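Local coordinates for protein L-amino acid deaminase (Proteus vulgaris, PDB 5HXW) that catalyses, in all likelihood, the oxidative deamination of L-amino acids with a bound FAD cofactor, as a membrane-associated flavoprotein of the DAO family, at residues 297-309 against 325-338. Sequence-based numbering, arbitrary orientation.
Sequences PRVIVAPVVKESF and PVHISLNEQLINSF. With 16A (cetyl-trimethyl-ammonium), chain I; 16A (cetyl-trimethyl-ammonium), chain J; 16A (cetyl-trimethyl-ammonium), chain H.
Lys306 lays its CB over one face of the Phe338 ring, 4.1 Å from the centroid in a CH-pi contact, beyond the C-terminal ends of the parallel strands 300-303 and 326-329 of this DAO-family oxidoreductase, between the loop after the first and the helix after the second. The pair illustrates how a beta-alpha-beta crossover, here through the short helix 308-311, brings the chain back parallel to the strand it left. Strand 326-329 adds to the large mixed sheet along 300-303, whose Val301 is hydrogen-bonded to Tyr260 of strand 257-266. Five backbone bonds alternate in direction between the two, the first from Ile300 N to Pro325 O and the last from Val304 N to Ser329 O (2.9 Å). Ile300, Ala302, Val326 and Ile328 share one face, where Val326 CG1 meets Ala302 CB and a cetyl-trimethyl-ammonium tail lies across this apolar surface, detergent C6 3.9 Å from Ala302 CB.

Past the strands, the contact continues along helix 332-339. Its N-cap residue Asn331 accepts from Gln333 N through OD1 in the carbonyl plane, while Gln333 lies alongside the Pro303 ring. Leu334 CD1 touches Val304 CG1 at 3.8 Å and also meets the edge of the Phe309 ring. With OG anti to its backbone N (chi1 -165°), Ser337 takes a nearly straight bond from Lys306 N (168°). The extended lysine chain then passes this hydroxyl, and Lys306 NZ donates to Ser337 O at 2.9 Å, tilted 22° from the carbonyl plane.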
ATOM      1  N   PRO A 297      13.014   3.567   9.842  1.00 71.60           N
ATOM      2  CA  PRO A 297      12.625   4.509  10.903  1.00 72.29           C
ATOM      3  C   PRO A 297      11.108   4.695  10.952  1.00 72.05           C
ATOM      4  O   PRO A 297      10.411   4.344   9.992  1.00 70.51           O
ATOM      5  CB  PRO A 297      13.296   5.823  10.479  1.00 72.26           C
ATOM      6  CG  PRO A 297      14.302   5.453   9.443  1.00 72.07           C
ATOM      7  CD  PRO A 297      13.724   4.262   8.750  1.00 71.15           C
ATOM      8  N   ARG A 298      10.607   5.238  12.060  1.00 74.06           N
ATOM      9  CA  ARG A 298       9.177   5.529  12.199  1.00 75.50           C
ATOM     10  C   ARG A 298       8.751   6.783  11.422  1.00 73.83           C
ATOM     11  O   ARG A 298       7.581   6.914  11.060  1.00 73.82           O
ATOM     12  CB  ARG A 298       8.762   5.627  13.682  1.00 78.82           C
ATOM     13  CG  ARG A 298       9.116   6.929  14.385  1.00 81.86           C
ATOM     14  CD  ARG A 298       8.623   6.956  15.824  1.00 84.53           C
ATOM     15  NE  ARG A 298       9.669   6.569  16.774  1.00 87.24           N
ATOM     16  CZ  ARG A 298      10.614   7.384  17.251  1.00 88.97           C
ATOM     17  NH1 ARG A 298      11.509   6.922  18.116  1.00 90.20           N
ATOM     18  NH2 ARG A 298      10.676   8.658  16.870  1.00 89.04           N
ATOM     19  N   VAL A 299       9.719   7.665  11.155  1.00 72.62           N
ATOM     20  CA  VAL A 299       9.488   9.021  10.635  1.00 71.15           C
ATOM     21  C   VAL A 299       8.908   9.049   9.212  1.00 68.85           C
ATOM     22  O   VAL A 299       9.520   8.542   8.265  1.00 68.49           O
ATOM     23  CB  VAL A 299      10.775   9.886  10.741  1.00 72.51           C
ATOM     24  CG1 VAL A 299      10.578  11.264  10.122  1.00 72.08           C
ATOM     25  CG2 VAL A 299      11.209  10.028  12.196  1.00 74.74           C
ATOM     26  N   ILE A 300       7.718   9.640   9.096  1.00 66.92           N
ATOM     27  CA  ILE A 300       7.064   9.919   7.812  1.00 64.76           C
ATOM     28  C   ILE A 300       7.300  11.390   7.447  1.00 64.11           C
ATOM     29  O   ILE A 300       7.031  12.289   8.248  1.00 63.71           O
ATOM     30  CB  ILE A 300       5.536   9.615   7.854  1.00 64.48           C
ATOM     31  CG1 ILE A 300       5.237   8.196   8.388  1.00 64.65           C
ATOM     32  CG2 ILE A 300       4.872   9.871   6.501  1.00 63.39           C
ATOM     33  CD1 ILE A 300       5.637   7.034   7.494  1.00 64.15           C
ATOM     34  N   VAL A 301       7.813  11.620   6.239  1.00 62.50           N
ATOM     35  CA  VAL A 301       8.091  12.967   5.743  1.00 62.46           C
ATOM     36  C   VAL A 301       6.973  13.403   4.794  1.00 61.07           C
ATOM     37  O   VAL A 301       6.751  12.772   3.762  1.00 60.56           O
ATOM     38  CB  VAL A 301       9.490  13.048   5.065  1.00 62.52           C
ATOM     39  CG1 VAL A 301       9.662  14.341   4.283  1.00 62.97           C
ATOM     40  CG2 VAL A 301      10.597  12.927   6.101  1.00 63.15           C
ATOM     41  N   ALA A 302       6.263  14.469   5.163  1.00 60.69           N
ATOM     42  CA  ALA A 302       5.258  15.073   4.285  1.00 60.01           C
ATOM     43  C   ALA A 302       5.814  16.334   3.607  1.00 59.61           C
ATOM     44  O   ALA A 302       5.989  17.368   4.271  1.00 60.02           O
ATOM     45  CB  ALA A 302       3.970  15.375   5.045  1.00 60.60           C
ATOM     46  N   PRO A 303       6.113  16.247   2.289  1.00 58.53           N
ATOM     47  CA  PRO A 303       6.601  17.432   1.574  1.00 58.88           C
ATOM     48  C   PRO A 303       5.486  18.442   1.319  1.00 59.34           C
ATOM     49  O   PRO A 303       4.331  18.054   1.129  1.00 59.07           O
ATOM     50  CB  PRO A 303       7.126  16.867   0.252  1.00 58.25           C
ATOM     51  CG  PRO A 303       6.364  15.603   0.042  1.00 57.77           C
ATOM     52  CD  PRO A 303       6.022  15.066   1.405  1.00 57.34           C
ATOM     53  N   VAL A 304       5.842  19.723   1.335  1.00 60.24           N
ATOM     54  CA  VAL A 304       4.913  20.806   1.025  1.00 61.04           C
ATOM     55  C   VAL A 304       4.648  20.804  -0.481  1.00 61.07           C
ATOM     56  O   VAL A 304       5.583  20.903  -1.276  1.00 61.29           O
ATOM     57  CB  VAL A 304       5.460  22.182   1.485  1.00 62.18           C
ATOM     58  CG1 VAL A 304       4.482  23.305   1.160  1.00 63.47           C
ATOM     59  CG2 VAL A 304       5.758  22.174   2.978  1.00 62.40           C
ATOM     60  N   VAL A 305       3.377  20.653  -0.852  1.00 60.86           N
ATOM     61  CA  VAL A 305       2.920  20.800  -2.242  1.00 60.79           C
ATOM     62  C   VAL A 305       1.919  21.959  -2.353  1.00 62.10           C
ATOM     63  O   VAL A 305       1.609  22.605  -1.346  1.00 62.80           O
ATOM     64  CB  VAL A 305       2.338  19.481  -2.824  1.00 60.23           C
ATOM     65  CG1 VAL A 305       3.449  18.467  -3.072  1.00 58.54           C
ATOM     66  CG2 VAL A 305       1.240  18.902  -1.933  1.00 59.84           C
ATOM     67  N   LYS A 306       1.427  22.230  -3.567  1.00 62.44           N
ATOM     68  CA  LYS A 306       0.449  23.304  -3.792  1.00 63.80           C
ATOM     69  C   LYS A 306      -0.870  23.012  -3.065  1.00 64.29           C
ATOM     70  O   LYS A 306      -1.528  23.928  -2.572  1.00 65.68           O
ATOM     71  CB  LYS A 306       0.234  23.575  -5.295  1.00 64.10           C
ATOM     72  CG  LYS A 306      -0.587  22.534  -6.052  1.00 63.47           C
ATOM     73  CD  LYS A 306      -0.588  22.771  -7.552  1.00 63.53           C
ATOM     74  CE  LYS A 306      -1.197  21.573  -8.262  1.00 62.81           C
ATOM     75  NZ  LYS A 306      -0.842  21.505  -9.705  1.00 63.21           N
ATOM     76  N   GLU A 307      -1.208  21.725  -2.979  1.00 63.55           N
ATOM     77  CA  GLU A 307      -2.421  21.238  -2.324  1.00 63.87           C
ATOM     78  C   GLU A 307      -2.422  21.455  -0.811  1.00 64.21           C
ATOM     79  O   GLU A 307      -3.494  21.505  -0.196  1.00 65.65           O
ATOM     80  CB  GLU A 307      -2.629  19.756  -2.631  1.00 62.89           C
ATOM     81  CG  GLU A 307      -3.137  19.462  -4.035  1.00 63.72           C
ATOM     82  CD  GLU A 307      -2.045  19.294  -5.089  1.00 63.80           C
ATOM     83  OE1 GLU A 307      -0.834  19.338  -4.762  1.00 63.72           O
ATOM     84  OE2 GLU A 307      -2.410  19.104  -6.270  1.00 64.22           O
ATOM     85  N   SER A 308      -1.227  21.588  -0.225  1.00 62.84           N
ATOM     86  CA  SER A 308      -1.060  21.839   1.213  1.00 62.50           C
ATOM     87  C   SER A 308      -1.749  23.126   1.650  1.00 64.00           C
ATOM     88  O   SER A 308      -2.302  23.194   2.744  1.00 64.84           O
ATOM     89  CB  SER A 308       0.419  21.913   1.588  1.00 61.75           C
ATOM     90  OG  SER A 308       1.159  20.869   0.984  1.00 61.21           O
ATOM     91  N   PHE A 309      -1.704  24.139   0.790  1.00 64.44           N
ATOM     92  CA  PHE A 309      -2.298  25.441   1.078  1.00 66.02           C
ATOM     93  C   PHE A 309      -3.829  25.444   0.965  1.00 66.44           C
ATOM     94  O   PHE A 309      -4.485  26.310   1.543  1.00 67.33           O
ATOM     95  CB  PHE A 309      -1.689  26.517   0.170  1.00 66.96           C
ATOM     96  CG  PHE A 309      -0.199  26.672   0.319  1.00 66.69           C
ATOM     97  CD1 PHE A 309       0.339  27.457   1.342  1.00 67.72           C
ATOM     98  CD2 PHE A 309       0.675  26.044  -0.573  1.00 65.67           C
ATOM     99  CE1 PHE A 309       1.717  27.605   1.478  1.00 67.60           C
ATOM    100  CE2 PHE A 309       2.053  26.187  -0.442  1.00 65.21           C
ATOM    101  CZ  PHE A 309       2.574  26.968   0.584  1.00 66.35           C
ATOM    102  N   PRO A 325       4.741  10.611  13.800  1.00105.03           N
ATOM    103  CA  PRO A 325       6.087  10.873  13.316  1.00102.34           C
ATOM    104  C   PRO A 325       6.188  11.725  12.036  1.00 98.35           C
ATOM    105  O   PRO A 325       7.193  11.629  11.321  1.00 97.81           O
ATOM    106  CB  PRO A 325       6.607   9.456  13.052  1.00102.87           C
ATOM    107  CG  PRO A 325       5.377   8.645  12.725  1.00101.96           C
ATOM    108  CD  PRO A 325       4.161   9.446  13.105  1.00103.22           C
ATOM    109  N   VAL A 326       5.177  12.550  11.761  1.00 94.50           N
ATOM    110  CA  VAL A 326       5.160  13.347  10.527  1.00 90.27           C
ATOM    111  C   VAL A 326       5.964  14.644  10.653  1.00 88.78           C
ATOM    112  O   VAL A 326       5.682  15.482  11.511  1.00 89.26           O
ATOM    113  CB  VAL A 326       3.727  13.573   9.970  1.00 89.71           C
ATOM    114  CG1 VAL A 326       3.710  14.625   8.867  1.00 88.93           C
ATOM    115  CG2 VAL A 326       3.176  12.271   9.415  1.00 88.95           C
ATOM    116  N   HIS A 327       6.982  14.766   9.797  1.00 86.61           N
ATOM    117  CA  HIS A 327       7.740  16.004   9.622  1.00 85.49           C
ATOM    118  C   HIS A 327       7.317  16.724   8.346  1.00 82.54           C
ATOM    119  O   HIS A 327       7.239  16.115   7.271  1.00 80.72           O
ATOM    120  CB  HIS A 327       9.251  15.742   9.587  1.00 86.93           C
ATOM    121  CG  HIS A 327       9.864  15.529  10.936  1.00 90.29           C
ATOM    122  ND1 HIS A 327      10.713  14.478  11.206  1.00 91.45           N
ATOM    123  CD2 HIS A 327       9.756  16.231  12.090  1.00 92.31           C
ATOM    124  CE1 HIS A 327      11.099  14.537  12.468  1.00 92.56           C
ATOM    125  NE2 HIS A 327      10.532  15.591  13.027  1.00 93.59           N
ATOM    126  N   ILE A 328       7.033  18.017   8.488  1.00 80.64           N
ATOM    127  CA  ILE A 328       6.772  18.906   7.358  1.00 78.59           C
ATOM    128  C   ILE A 328       8.126  19.259   6.744  1.00 77.28           C
ATOM    129  O   ILE A 328       9.052  19.670   7.453  1.00 78.34           O
ATOM    130  CB  ILE A 328       5.992  20.184   7.793  1.00 79.57           C
ATOM    131  CG1 ILE A 328       4.642  19.838   8.465  1.00 79.87           C
ATOM    132  CG2 ILE A 328       5.824  21.175   6.641  1.00 79.27           C
ATOM    133  CD1 ILE A 328       3.659  19.017   7.644  1.00 79.09           C
ATOM    134  N   SER A 329       8.231  19.082   5.431  1.00 74.68           N
ATOM    135  CA  SER A 329       9.483  19.297   4.716  1.00 73.32           C
ATOM    136  C   SER A 329       9.296  20.163   3.479  1.00 72.96           C
ATOM    137  O   SER A 329       8.317  20.014   2.744  1.00 71.76           O
ATOM    138  CB  SER A 329      10.101  17.954   4.334  1.00 72.19           C
ATOM    139  OG  SER A 329      11.313  18.120   3.626  1.00 73.42           O
ATOM    140  N   LEU A 330      10.244  21.071   3.264  1.00 73.62           N
ATOM    141  CA  LEU A 330      10.282  21.875   2.050  1.00 74.10           C
ATOM    142  C   LEU A 330      11.402  21.387   1.142  1.00 74.37           C
ATOM    143  O   LEU A 330      12.576  21.416   1.518  1.00 75.87           O
ATOM    144  CB  LEU A 330      10.445  23.368   2.367  1.00 74.19           C
ATOM    145  CG  LEU A 330      10.419  24.332   1.169  1.00 74.39           C
ATOM    146  CD1 LEU A 330       9.003  24.568   0.667  1.00 73.77           C
ATOM    147  CD2 LEU A 330      11.081  25.652   1.524  1.00 75.45           C
ATOM    148  N   ASN A 331      11.020  20.933  -0.048  1.00 74.27           N
ATOM    149  CA  ASN A 331      11.962  20.451  -1.055  1.00 74.56           C
ATOM    150  C   ASN A 331      11.469  20.716  -2.483  1.00 74.63           C
ATOM    151  O   ASN A 331      10.624  21.587  -2.699  1.00 75.92           O
ATOM    152  CB  ASN A 331      12.298  18.969  -0.824  1.00 72.98           C
ATOM    153  CG  ASN A 331      11.080  18.072  -0.907  1.00 72.18           C
ATOM    154  OD1 ASN A 331      10.279  18.177  -1.829  1.00 72.54           O
ATOM    155  ND2 ASN A 331      10.940  17.178   0.058  1.00 71.90           N
ATOM    156  N   GLU A 332      11.988  19.947  -3.439  1.00 74.78           N
ATOM    157  CA  GLU A 332      11.693  20.123  -4.865  1.00 75.36           C
ATOM    158  C   GLU A 332      10.265  19.745  -5.275  1.00 73.54           C
ATOM    159  O   GLU A 332       9.833  20.070  -6.386  1.00 74.00           O
ATOM    160  CB  GLU A 332      12.744  19.405  -5.737  1.00 76.78           C
ATOM    161  CG  GLU A 332      12.829  17.888  -5.587  1.00 76.87           C
ATOM    162  CD  GLU A 332      13.744  17.440  -4.459  1.00 78.60           C
ATOM    163  OE1 GLU A 332      14.840  18.028  -4.286  1.00 80.02           O
ATOM    164  OE2 GLU A 332      13.370  16.480  -3.749  1.00 78.55           O
ATOM    165  N   GLN A 333       9.541  19.074  -4.376  1.00 72.28           N
ATOM    166  CA  GLN A 333       8.145  18.681  -4.617  1.00 71.42           C
ATOM    167  C   GLN A 333       7.204  19.872  -4.785  1.00 69.52           C
ATOM    168  O   GLN A 333       6.274  19.805  -5.589  1.00 68.91           O
ATOM    169  CB  GLN A 333       7.621  17.736  -3.527  1.00 73.19           C
ATOM    170  CG  GLN A 333       8.329  16.386  -3.453  1.00 76.35           C
ATOM    171  CD  GLN A 333       8.138  15.549  -4.699  1.00 79.17           C
ATOM    172  OE1 GLN A 333       8.944  15.610  -5.631  1.00 82.12           O
ATOM    173  NE2 GLN A 333       7.059  14.777  -4.731  1.00 80.66           N
ATOM    174  N   LEU A 334       7.453  20.950  -4.039  1.00 67.45           N
ATOM    175  CA  LEU A 334       6.685  22.186  -4.177  1.00 67.64           C
ATOM    176  C   LEU A 334       6.788  22.755  -5.593  1.00 67.63           C
ATOM    177  O   LEU A 334       5.769  23.069  -6.216  1.00 67.80           O
ATOM    178  CB  LEU A 334       7.106  23.236  -3.132  1.00 68.00           C
ATOM    179  CG  LEU A 334       6.280  24.531  -3.071  1.00 68.32           C
ATOM    180  CD1 LEU A 334       4.887  24.296  -2.502  1.00 68.29           C
ATOM    181  CD2 LEU A 334       7.004  25.591  -2.267  1.00 69.43           C
ATOM    182  N   ILE A 335       8.022  22.864  -6.086  1.00 66.95           N
ATOM    183  CA  ILE A 335       8.304  23.367  -7.428  1.00 67.51           C
ATOM    184  C   ILE A 335       7.687  22.457  -8.502  1.00 66.94           C
ATOM    185  O   ILE A 335       7.064  22.954  -9.442  1.00 67.91           O
ATOM    186  CB  ILE A 335       9.825  23.595  -7.646  1.00 67.75           C
ATOM    187  CG1 ILE A 335      10.415  24.563  -6.592  1.00 68.27           C
ATOM    188  CG2 ILE A 335      10.118  24.070  -9.064  1.00 68.62           C
ATOM    189  CD1 ILE A 335       9.887  25.991  -6.601  1.00 69.13           C
ATOM    190  N   ASN A 336       7.842  21.139  -8.340  1.00 65.85           N
ATOM    191  CA  ASN A 336       7.198  20.152  -9.216  1.00 65.86           C
ATOM    192  C   ASN A 336       5.671  20.264  -9.209  1.00 66.82           C
ATOM    193  O   ASN A 336       5.035  20.152 -10.263  1.00 67.86           O
ATOM    194  CB  ASN A 336       7.612  18.718  -8.849  1.00 64.55           C
ATOM    195  CG  ASN A 336       9.093  18.437  -9.085  1.00 64.50           C
ATOM    196  OD1 ASN A 336       9.772  19.126  -9.847  1.00 65.04           O
ATOM    197  ND2 ASN A 336       9.597  17.401  -8.426  1.00 64.10           N
ATOM    198  N   SER A 337       5.106  20.494  -8.021  1.00 66.84           N
ATOM    199  CA  SER A 337       3.664  20.652  -7.821  1.00 66.86           C
ATOM    200  C   SER A 337       3.091  21.828  -8.605  1.00 68.80           C
ATOM    201  O   SER A 337       2.046  21.691  -9.248  1.00 69.38           O
ATOM    202  CB  SER A 337       3.346  20.818  -6.335  1.00 66.94           C
ATOM    203  OG  SER A 337       1.969  20.630  -6.088  1.00 67.79           O
ATOM    204  N   PHE A 338       3.782  22.967  -8.559  1.00 69.50           N
ATOM    205  CA  PHE A 338       3.350  24.168  -9.277  1.00 71.76           C
ATOM    206  C   PHE A 338       3.487  24.051 -10.794  1.00 73.93           C
ATOM    207  O   PHE A 338       2.767  24.726 -11.535  1.00 75.53           O
ATOM    208  CB  PHE A 338       4.063  25.426  -8.759  1.00 71.49           C
ATOM    209  CG  PHE A 338       3.451  26.003  -7.511  1.00 70.88           C
ATOM    210  CD1 PHE A 338       2.154  26.530  -7.524  1.00 71.52           C
ATOM    211  CD2 PHE A 338       4.172  26.035  -6.319  1.00 70.03           C
ATOM    212  CE1 PHE A 338       1.589  27.063  -6.371  1.00 71.51           C
ATOM    213  CE2 PHE A 338       3.611  26.571  -5.163  1.00 70.43           C
ATOM    214  CZ  PHE A 338       2.319  27.086  -5.190  1.00 70.98           C
TER
HETATM  215  C1  16A I 503       6.262  32.611   3.726  1.00 81.29           C
HETATM  216  C2  16A I 503       5.177  32.756   2.681  1.00 80.94           C
HETATM  217  C3  16A I 503       5.763  32.921   1.284  1.00 81.13           C
HETATM  218  C4  16A I 503       4.657  32.866   0.238  1.00 82.68           C
HETATM  219  C5  16A I 503       5.143  32.212  -1.049  1.00 85.17           C
HETATM  220  C6  16A I 503       4.411  30.890  -1.326  1.00 87.26           C
HETATM  221  C7  16A I 503       4.634  30.406  -2.764  1.00 88.14           C
HETATM  222  C8  16A I 503       5.933  29.610  -2.928  1.00 89.99           C
HETATM  223  C9  16A I 503       6.975  30.412  -3.719  1.00 89.34           C
HETATM  224  C10 16A I 503       8.129  29.533  -4.193  1.00 89.04           C
HETATM  225  C11 16A I 503       9.230  29.410  -3.137  1.00 89.34           C
HETATM  226  C12 16A I 503      10.368  28.527  -3.636  1.00 89.57           C
HETATM  227  C13 16A I 503      10.582  27.314  -2.735  1.00 88.96           C
HETATM  228  C14 16A I 503      11.660  26.413  -3.330  1.00 91.19           C
HETATM  229  C15 16A I 503      11.837  25.126  -2.527  1.00 92.99           C
HETATM  230  C16 16A I 503      12.601  24.065  -3.338  1.00 94.86           C
HETATM  231  N1  16A I 503      13.927  23.624  -2.820  1.00 95.43           N
HETATM  232  C17 16A I 503      14.934  24.652  -3.085  1.00 95.76           C
HETATM  233  C18 16A I 503      13.929  23.332  -1.376  1.00 96.19           C
HETATM  234  C19 16A I 503      14.384  22.419  -3.530  1.00 93.76           C
HETATM  235  C1  16A J 504      -0.194  21.701   7.471  1.00 71.89           C
HETATM  236  C2  16A J 504       0.032  20.649   6.408  1.00 71.35           C
HETATM  237  C3  16A J 504      -0.192  19.250   6.971  1.00 71.04           C
HETATM  238  C4  16A J 504       0.212  18.187   5.957  1.00 71.12           C
HETATM  239  C5  16A J 504       0.526  16.864   6.643  1.00 70.98           C
HETATM  240  C6  16A J 504       0.163  15.693   5.740  1.00 72.03           C
HETATM  241  C7  16A J 504       0.245  14.372   6.494  1.00 72.72           C
HETATM  242  C8  16A J 504       0.641  13.241   5.554  1.00 73.26           C
HETATM  243  C9  16A J 504      -0.037  11.941   5.966  1.00 77.17           C
HETATM  244  C10 16A J 504       0.986  10.913   6.443  1.00 79.77           C
HETATM  245  C11 16A J 504       0.456  10.105   7.621  1.00 81.98           C
HETATM  246  C12 16A J 504       0.049   8.702   7.183  1.00 85.58           C
HETATM  247  C13 16A J 504       0.858   7.633   7.907  1.00 87.78           C
HETATM  248  C14 16A J 504       0.699   6.280   7.220  1.00 89.21           C
HETATM  249  C15 16A J 504       2.030   5.536   7.152  1.00 89.62           C
HETATM  250  C16 16A J 504       1.809   4.019   7.243  1.00 89.70           C
HETATM  251  N1  16A J 504       2.788   3.148   6.543  1.00 89.70           N
HETATM  252  C17 16A J 504       2.457   1.756   6.870  1.00 90.38           C
HETATM  253  C18 16A J 504       2.708   3.268   5.081  1.00 89.57           C
HETATM  254  C19 16A J 504       4.175   3.379   6.983  1.00 88.61           C
HETATM  255  C1  16A H 502      12.380  35.762  -5.164  1.00 64.67           C
HETATM  256  C2  16A H 502      11.739  34.393  -5.092  1.00 65.47           C
HETATM  257  C3  16A H 502      11.288  33.932  -6.474  1.00 66.16           C
HETATM  258  C4  16A H 502      10.949  32.446  -6.480  1.00 66.83           C
HETATM  259  C5  16A H 502      10.075  32.103  -7.683  1.00 67.84           C
HETATM  260  C6  16A H 502      10.417  30.728  -8.244  1.00 68.49           C
HETATM  261  C7  16A H 502       9.148  29.972  -8.617  1.00 69.72           C
HETATM  262  C8  16A H 502       9.377  29.048  -9.806  1.00 70.14           C
HETATM  263  C9  16A H 502       8.434  27.852  -9.736  1.00 70.83           C
HETATM  264  C10 16A H 502       7.948  27.449 -11.121  1.00 71.58           C
HETATM  265  C11 16A H 502       6.518  27.911 -11.372  1.00 72.89           C
HETATM  266  C12 16A H 502       5.747  26.866 -12.168  1.00 74.88           C
HETATM  267  C13 16A H 502       5.585  27.283 -13.624  1.00 77.01           C
HETATM  268  C14 16A H 502       4.112  27.489 -13.948  1.00 79.72           C
HETATM  269  C15 16A H 502       3.690  26.716 -15.194  1.00 83.15           C
HETATM  270  C16 16A H 502       2.702  25.595 -14.837  1.00 86.50           C
HETATM  271  N1  16A H 502       1.271  25.775 -15.217  1.00 88.08           N
HETATM  272  C17 16A H 502       0.631  26.941 -14.574  1.00 87.35           C
HETATM  273  C18 16A H 502       1.095  25.873 -16.681  1.00 88.84           C
HETATM  274  C19 16A H 502       0.546  24.583 -14.762  1.00 88.50           C
HETATM  275  O   HOH W   1       8.400  20.391  -0.570  1.00 56.12           O